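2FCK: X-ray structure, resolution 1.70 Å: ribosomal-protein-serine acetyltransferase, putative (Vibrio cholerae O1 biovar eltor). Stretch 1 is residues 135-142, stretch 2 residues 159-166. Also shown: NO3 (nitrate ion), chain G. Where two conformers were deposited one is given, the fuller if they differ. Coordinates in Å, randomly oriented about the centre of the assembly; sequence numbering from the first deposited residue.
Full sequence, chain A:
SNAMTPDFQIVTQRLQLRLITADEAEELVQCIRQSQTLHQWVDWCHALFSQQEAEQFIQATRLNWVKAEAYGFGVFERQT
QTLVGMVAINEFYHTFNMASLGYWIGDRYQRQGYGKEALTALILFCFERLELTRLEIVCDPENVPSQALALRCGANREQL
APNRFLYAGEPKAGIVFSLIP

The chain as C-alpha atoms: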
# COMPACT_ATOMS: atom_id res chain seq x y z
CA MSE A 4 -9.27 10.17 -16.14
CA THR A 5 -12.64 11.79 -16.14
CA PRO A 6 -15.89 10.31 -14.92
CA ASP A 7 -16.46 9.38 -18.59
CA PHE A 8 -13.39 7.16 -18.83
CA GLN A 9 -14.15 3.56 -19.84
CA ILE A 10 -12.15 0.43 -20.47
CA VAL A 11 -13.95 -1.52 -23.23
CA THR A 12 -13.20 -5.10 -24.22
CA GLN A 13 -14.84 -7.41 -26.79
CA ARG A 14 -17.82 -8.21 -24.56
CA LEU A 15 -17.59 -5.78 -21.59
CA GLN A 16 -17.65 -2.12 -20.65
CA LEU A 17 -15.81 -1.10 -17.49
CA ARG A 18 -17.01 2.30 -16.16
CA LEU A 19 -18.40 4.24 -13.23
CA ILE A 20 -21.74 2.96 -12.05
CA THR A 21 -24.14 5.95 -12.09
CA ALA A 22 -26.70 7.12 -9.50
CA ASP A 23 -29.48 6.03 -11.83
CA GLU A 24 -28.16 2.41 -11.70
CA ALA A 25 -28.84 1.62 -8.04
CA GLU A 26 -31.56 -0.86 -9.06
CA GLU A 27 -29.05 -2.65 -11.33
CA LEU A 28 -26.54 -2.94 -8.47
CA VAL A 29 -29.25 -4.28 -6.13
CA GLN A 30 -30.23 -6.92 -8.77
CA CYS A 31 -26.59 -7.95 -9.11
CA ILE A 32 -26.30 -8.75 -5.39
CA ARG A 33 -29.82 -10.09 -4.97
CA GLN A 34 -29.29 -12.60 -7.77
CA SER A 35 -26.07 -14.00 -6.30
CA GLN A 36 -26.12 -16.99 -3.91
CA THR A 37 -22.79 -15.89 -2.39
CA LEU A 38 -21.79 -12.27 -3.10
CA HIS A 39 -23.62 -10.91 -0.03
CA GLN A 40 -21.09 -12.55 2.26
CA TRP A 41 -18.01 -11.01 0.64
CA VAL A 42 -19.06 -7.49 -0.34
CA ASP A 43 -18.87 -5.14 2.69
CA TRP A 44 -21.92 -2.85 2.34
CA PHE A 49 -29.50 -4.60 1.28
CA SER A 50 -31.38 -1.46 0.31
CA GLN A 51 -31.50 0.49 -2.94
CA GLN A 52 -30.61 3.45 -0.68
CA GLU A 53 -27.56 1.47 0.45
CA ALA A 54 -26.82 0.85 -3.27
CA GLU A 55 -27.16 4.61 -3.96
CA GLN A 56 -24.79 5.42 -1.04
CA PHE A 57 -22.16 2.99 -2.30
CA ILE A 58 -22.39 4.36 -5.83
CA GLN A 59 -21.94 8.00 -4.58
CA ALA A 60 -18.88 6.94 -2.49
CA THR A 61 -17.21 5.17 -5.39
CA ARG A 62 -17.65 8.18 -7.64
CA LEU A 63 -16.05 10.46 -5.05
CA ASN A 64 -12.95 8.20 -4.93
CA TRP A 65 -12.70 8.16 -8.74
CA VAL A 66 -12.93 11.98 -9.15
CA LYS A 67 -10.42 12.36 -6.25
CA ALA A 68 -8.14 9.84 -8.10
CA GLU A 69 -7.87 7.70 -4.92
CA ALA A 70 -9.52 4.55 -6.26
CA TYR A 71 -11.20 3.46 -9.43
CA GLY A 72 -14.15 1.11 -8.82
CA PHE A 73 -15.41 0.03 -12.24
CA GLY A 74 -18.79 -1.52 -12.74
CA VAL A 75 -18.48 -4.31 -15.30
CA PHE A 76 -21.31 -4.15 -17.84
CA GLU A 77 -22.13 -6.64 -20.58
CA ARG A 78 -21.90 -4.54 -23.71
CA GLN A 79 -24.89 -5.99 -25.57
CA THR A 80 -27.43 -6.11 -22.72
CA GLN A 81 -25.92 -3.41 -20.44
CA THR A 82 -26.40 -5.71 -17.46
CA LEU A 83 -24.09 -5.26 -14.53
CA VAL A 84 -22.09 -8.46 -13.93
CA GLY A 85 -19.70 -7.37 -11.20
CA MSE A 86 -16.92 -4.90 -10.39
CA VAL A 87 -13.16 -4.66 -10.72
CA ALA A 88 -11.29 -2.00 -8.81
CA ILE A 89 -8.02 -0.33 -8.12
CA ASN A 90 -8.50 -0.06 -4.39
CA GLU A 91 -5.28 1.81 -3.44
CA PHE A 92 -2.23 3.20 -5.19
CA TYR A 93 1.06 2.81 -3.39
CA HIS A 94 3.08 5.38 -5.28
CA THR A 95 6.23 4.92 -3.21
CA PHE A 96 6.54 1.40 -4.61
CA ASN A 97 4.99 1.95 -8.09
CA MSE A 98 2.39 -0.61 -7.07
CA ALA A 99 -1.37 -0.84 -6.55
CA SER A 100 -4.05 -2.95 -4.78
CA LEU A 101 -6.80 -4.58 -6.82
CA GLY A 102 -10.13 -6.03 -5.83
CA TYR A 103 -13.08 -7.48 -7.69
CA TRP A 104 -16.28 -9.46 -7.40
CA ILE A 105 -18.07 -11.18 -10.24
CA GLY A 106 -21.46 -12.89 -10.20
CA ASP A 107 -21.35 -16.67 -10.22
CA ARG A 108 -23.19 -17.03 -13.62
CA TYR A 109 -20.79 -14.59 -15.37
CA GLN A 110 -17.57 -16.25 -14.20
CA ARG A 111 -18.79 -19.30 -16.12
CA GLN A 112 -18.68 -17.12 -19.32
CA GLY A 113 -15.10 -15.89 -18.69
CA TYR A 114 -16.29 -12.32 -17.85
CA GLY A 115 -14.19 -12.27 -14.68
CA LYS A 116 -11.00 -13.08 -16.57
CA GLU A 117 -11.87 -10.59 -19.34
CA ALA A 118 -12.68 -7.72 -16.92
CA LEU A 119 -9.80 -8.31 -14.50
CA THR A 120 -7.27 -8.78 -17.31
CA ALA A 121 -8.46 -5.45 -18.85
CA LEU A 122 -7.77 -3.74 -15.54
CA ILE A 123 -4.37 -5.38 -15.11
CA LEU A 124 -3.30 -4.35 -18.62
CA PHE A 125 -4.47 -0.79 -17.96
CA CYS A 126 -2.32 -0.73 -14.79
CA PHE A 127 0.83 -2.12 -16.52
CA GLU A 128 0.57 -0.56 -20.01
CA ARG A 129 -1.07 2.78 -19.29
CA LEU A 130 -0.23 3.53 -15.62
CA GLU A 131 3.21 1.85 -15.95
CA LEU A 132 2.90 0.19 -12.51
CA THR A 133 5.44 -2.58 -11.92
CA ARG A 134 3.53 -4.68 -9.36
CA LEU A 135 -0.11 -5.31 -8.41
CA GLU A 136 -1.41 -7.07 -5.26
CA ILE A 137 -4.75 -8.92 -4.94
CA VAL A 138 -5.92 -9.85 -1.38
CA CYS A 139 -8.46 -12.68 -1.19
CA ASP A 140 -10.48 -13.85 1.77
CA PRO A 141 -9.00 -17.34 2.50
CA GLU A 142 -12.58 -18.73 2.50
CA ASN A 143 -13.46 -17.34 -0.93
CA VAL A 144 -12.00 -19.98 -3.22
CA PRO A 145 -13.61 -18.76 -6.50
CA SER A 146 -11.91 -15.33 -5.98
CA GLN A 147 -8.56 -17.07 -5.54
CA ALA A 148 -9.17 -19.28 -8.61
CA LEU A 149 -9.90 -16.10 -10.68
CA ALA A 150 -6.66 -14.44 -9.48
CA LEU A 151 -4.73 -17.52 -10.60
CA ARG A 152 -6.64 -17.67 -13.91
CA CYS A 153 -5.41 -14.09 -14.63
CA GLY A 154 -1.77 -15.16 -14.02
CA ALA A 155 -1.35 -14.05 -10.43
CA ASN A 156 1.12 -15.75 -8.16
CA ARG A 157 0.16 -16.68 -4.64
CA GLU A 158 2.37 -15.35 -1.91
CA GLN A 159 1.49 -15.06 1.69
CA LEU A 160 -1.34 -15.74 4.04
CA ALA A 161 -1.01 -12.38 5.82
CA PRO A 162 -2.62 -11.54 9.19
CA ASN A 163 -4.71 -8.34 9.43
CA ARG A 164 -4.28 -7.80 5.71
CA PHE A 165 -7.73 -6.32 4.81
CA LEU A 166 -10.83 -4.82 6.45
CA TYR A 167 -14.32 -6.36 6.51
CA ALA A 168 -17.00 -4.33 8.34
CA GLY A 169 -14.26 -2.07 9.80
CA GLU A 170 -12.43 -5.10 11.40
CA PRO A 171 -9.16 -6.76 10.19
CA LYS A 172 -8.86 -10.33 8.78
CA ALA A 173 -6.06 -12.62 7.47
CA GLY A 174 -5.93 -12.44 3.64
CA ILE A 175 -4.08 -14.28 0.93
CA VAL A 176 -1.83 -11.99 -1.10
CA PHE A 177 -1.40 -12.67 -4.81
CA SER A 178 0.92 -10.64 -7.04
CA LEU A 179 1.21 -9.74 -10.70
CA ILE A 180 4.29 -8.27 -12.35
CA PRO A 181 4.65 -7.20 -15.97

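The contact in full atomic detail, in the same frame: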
# COMPACT_ATOMS: atom_id res chain seq x y z
N LEU A 135 1.25 -5.44 -8.95
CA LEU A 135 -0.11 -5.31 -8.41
C LEU A 135 -0.30 -6.40 -7.35
O LEU A 135 0.19 -7.49 -7.54
CB LEU A 135 -1.15 -5.52 -9.51
CG LEU A 135 -1.04 -4.55 -10.72
CD1 LEU A 135 -1.98 -4.99 -11.87
CD2 LEU A 135 -1.36 -3.14 -10.32
N GLU A 136 -0.98 -6.07 -6.26
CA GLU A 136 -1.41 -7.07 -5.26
C GLU A 136 -2.95 -7.26 -5.27
O GLU A 136 -3.71 -6.27 -5.30
CB GLU A 136 -0.92 -6.66 -3.89
CG GLU A 136 0.60 -6.97 -3.80
CD GLU A 136 1.22 -6.64 -2.44
OE1 GLU A 136 0.52 -6.13 -1.53
OE2 GLU A 136 2.45 -6.83 -2.33
N ILE A 137 -3.38 -8.51 -5.21
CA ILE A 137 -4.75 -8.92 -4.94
C ILE A 137 -4.81 -9.58 -3.57
O ILE A 137 -3.90 -10.37 -3.29
CB ILE A 137 -5.18 -9.90 -5.99
CG1 ILE A 137 -5.30 -9.17 -7.33
CG2 ILE A 137 -6.53 -10.57 -5.66
CD1 ILE A 137 -5.27 -10.06 -8.47
N VAL A 138 -5.77 -9.21 -2.70
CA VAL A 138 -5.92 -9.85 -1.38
C VAL A 138 -7.25 -10.61 -1.41
O VAL A 138 -8.28 -9.99 -1.63
CB VAL A 138 -5.98 -8.83 -0.20
CG1 VAL A 138 -6.07 -9.57 1.16
CG2 VAL A 138 -4.73 -7.97 -0.28
N CYS A 139 -7.21 -11.91 -1.20
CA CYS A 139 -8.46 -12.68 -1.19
C CYS A 139 -8.77 -13.15 0.21
O CYS A 139 -7.87 -13.50 0.97
CB CYS A 139 -8.34 -13.92 -2.09
SG CYS A 139 -8.23 -13.47 -3.83
N ASP A 140 -10.06 -13.22 0.54
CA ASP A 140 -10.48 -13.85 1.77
C ASP A 140 -10.09 -15.32 1.64
O ASP A 140 -10.44 -15.95 0.62
CB ASP A 140 -12.00 -13.71 1.93
CG ASP A 140 -12.49 -14.13 3.31
OD1 ASP A 140 -12.30 -15.30 3.69
OD2 ASP A 140 -13.05 -13.28 4.05
N PRO A 141 -9.39 -15.91 2.64
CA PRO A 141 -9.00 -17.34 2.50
C PRO A 141 -10.20 -18.28 2.26
O PRO A 141 -10.02 -19.39 1.73
CB PRO A 141 -8.35 -17.68 3.85
CG PRO A 141 -7.91 -16.40 4.40
CD PRO A 141 -8.90 -15.36 3.94
N GLU A 142 -11.40 -17.85 2.63
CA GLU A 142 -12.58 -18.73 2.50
C GLU A 142 -13.31 -18.56 1.19
O GLU A 142 -14.29 -19.25 0.94
CB GLU A 142 -13.56 -18.47 3.62
CG GLU A 142 -13.03 -18.68 4.98
CD GLU A 142 -14.13 -19.15 5.87
OE1 GLU A 142 -14.29 -20.39 5.98
OE2 GLU A 142 -14.89 -18.28 6.39
N GLN A 159 1.68 -14.77 0.32
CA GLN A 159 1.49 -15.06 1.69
C GLN A 159 0.04 -15.18 2.15
O GLN A 159 -0.88 -14.63 1.53
CB GLN A 159 2.20 -13.97 2.49
CG GLN A 159 2.62 -14.42 3.82
CD GLN A 159 3.99 -15.05 3.88
OE1 GLN A 159 4.50 -15.30 4.96
NE2 GLN A 159 4.59 -15.32 2.73
N LEU A 160 -0.16 -15.91 3.25
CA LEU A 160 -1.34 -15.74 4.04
C LEU A 160 -0.89 -14.70 5.10
O LEU A 160 -0.03 -15.00 5.94
CB LEU A 160 -1.65 -17.05 4.78
CG LEU A 160 -2.85 -17.01 5.74
CD1 LEU A 160 -4.07 -16.57 5.01
CD2 LEU A 160 -3.08 -18.45 6.32
N ALA A 161 -1.48 -13.53 5.03
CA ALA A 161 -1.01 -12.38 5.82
C ALA A 161 -2.05 -11.97 6.88
O ALA A 161 -3.17 -11.59 6.53
CB ALA A 161 -0.75 -11.26 4.89
N PRO A 162 -1.66 -11.99 8.17
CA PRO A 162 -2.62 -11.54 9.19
C PRO A 162 -2.97 -10.05 9.08
O PRO A 162 -2.15 -9.24 8.59
CB PRO A 162 -1.91 -11.84 10.52
CG PRO A 162 -0.48 -11.93 10.19
CD PRO A 162 -0.41 -12.48 8.77
N ASN A 163 -4.21 -9.71 9.47
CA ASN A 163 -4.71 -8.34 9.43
C ASN A 163 -4.52 -7.63 8.10
O ASN A 163 -4.30 -6.41 8.00
CB ASN A 163 -4.05 -7.52 10.58
CG ASN A 163 -4.50 -7.93 11.97
OD1 ASN A 163 -4.20 -7.18 12.96
ND2 ASN A 163 -5.12 -9.09 12.12
N ARG A 164 -4.61 -8.39 6.99
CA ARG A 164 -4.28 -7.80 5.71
C ARG A 164 -5.41 -6.96 5.04
O ARG A 164 -5.15 -6.14 4.16
CB ARG A 164 -3.75 -8.92 4.78
CG ARG A 164 -3.28 -8.45 3.44
CD ARG A 164 -1.98 -7.63 3.61
NE ARG A 164 -1.59 -7.12 2.32
CZ ARG A 164 -2.21 -6.17 1.65
NH1 ARG A 164 -3.30 -5.58 2.15
NH2 ARG A 164 -1.76 -5.80 0.47
N PHE A 165 -6.67 -7.16 5.41
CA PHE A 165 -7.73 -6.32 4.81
C PHE A 165 -8.83 -6.06 5.84
O PHE A 165 -8.88 -6.73 6.85
CB PHE A 165 -8.30 -6.92 3.49
CG PHE A 165 -9.13 -8.18 3.68
CD1 PHE A 165 -8.52 -9.44 3.86
CD2 PHE A 165 -10.54 -8.12 3.68
CE1 PHE A 165 -9.29 -10.62 4.03
CE2 PHE A 165 -11.31 -9.29 3.86
CZ PHE A 165 -10.68 -10.53 4.04
N LEU A 166 -9.70 -5.08 5.56
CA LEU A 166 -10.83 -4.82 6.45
C LEU A 166 -12.14 -5.39 5.90
O LEU A 166 -12.43 -5.22 4.72
CB LEU A 166 -10.99 -3.31 6.66
CG LEU A 166 -9.75 -2.57 7.20
CD1 LEU A 166 -9.92 -1.05 7.07
CD2 LEU A 166 -9.50 -3.02 8.65
N NO3 G . -6.28 -11.76 11.29
O1 NO3 G . -6.62 -10.57 10.64
O2 NO3 G . -7.17 -12.31 12.24
O3 NO3 G . -5.06 -12.38 11.01

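Stretch 1 runs as a strand from Leu135 to Cys139 and then leaves it as a loop, while stretch 2 leads from a strand into a type II turn spanning Ala161 to Arg164. The backbones stay well apart, with Val138 CA 7.4 Å from Phe165 CA, so side chains make the contact and no backbone hydrogen bond joins the two stretches. Alternation along the strand sends Glu136 and Val138 toward stretch 2, whereas Ile137 and Cys139 point away.

Glu136 supplies the one salt bridge. Its OE1 accepts a hydrogen bond from Arg164 NH2 at 3.1 Å, approaching the edge of the guanidinium near its plane, where the N-H groups point. Both residues are buried, so each charge meets its opposite away from bulk solvent. Val138 then covers one face of the same guanidinium, its CG2 3.6 Å from Arg164 CZ, while its other methyl, CG1, lies 3.6 Å from Phe165 CD1 in an apolar contact.

Beyond the strand, Asp140 brings OD2 to 3.6 Å from Phe165 CZ at the ring edge, where the hydrogens carry slight positive charge. Its OD1 accepts a hydrogen bond from Glu142 N (2.9 Å), bracing the loop. Finally, Pro141 CG meets Leu160 CD1 at 3.9 Å, a more peripheral apolar contact.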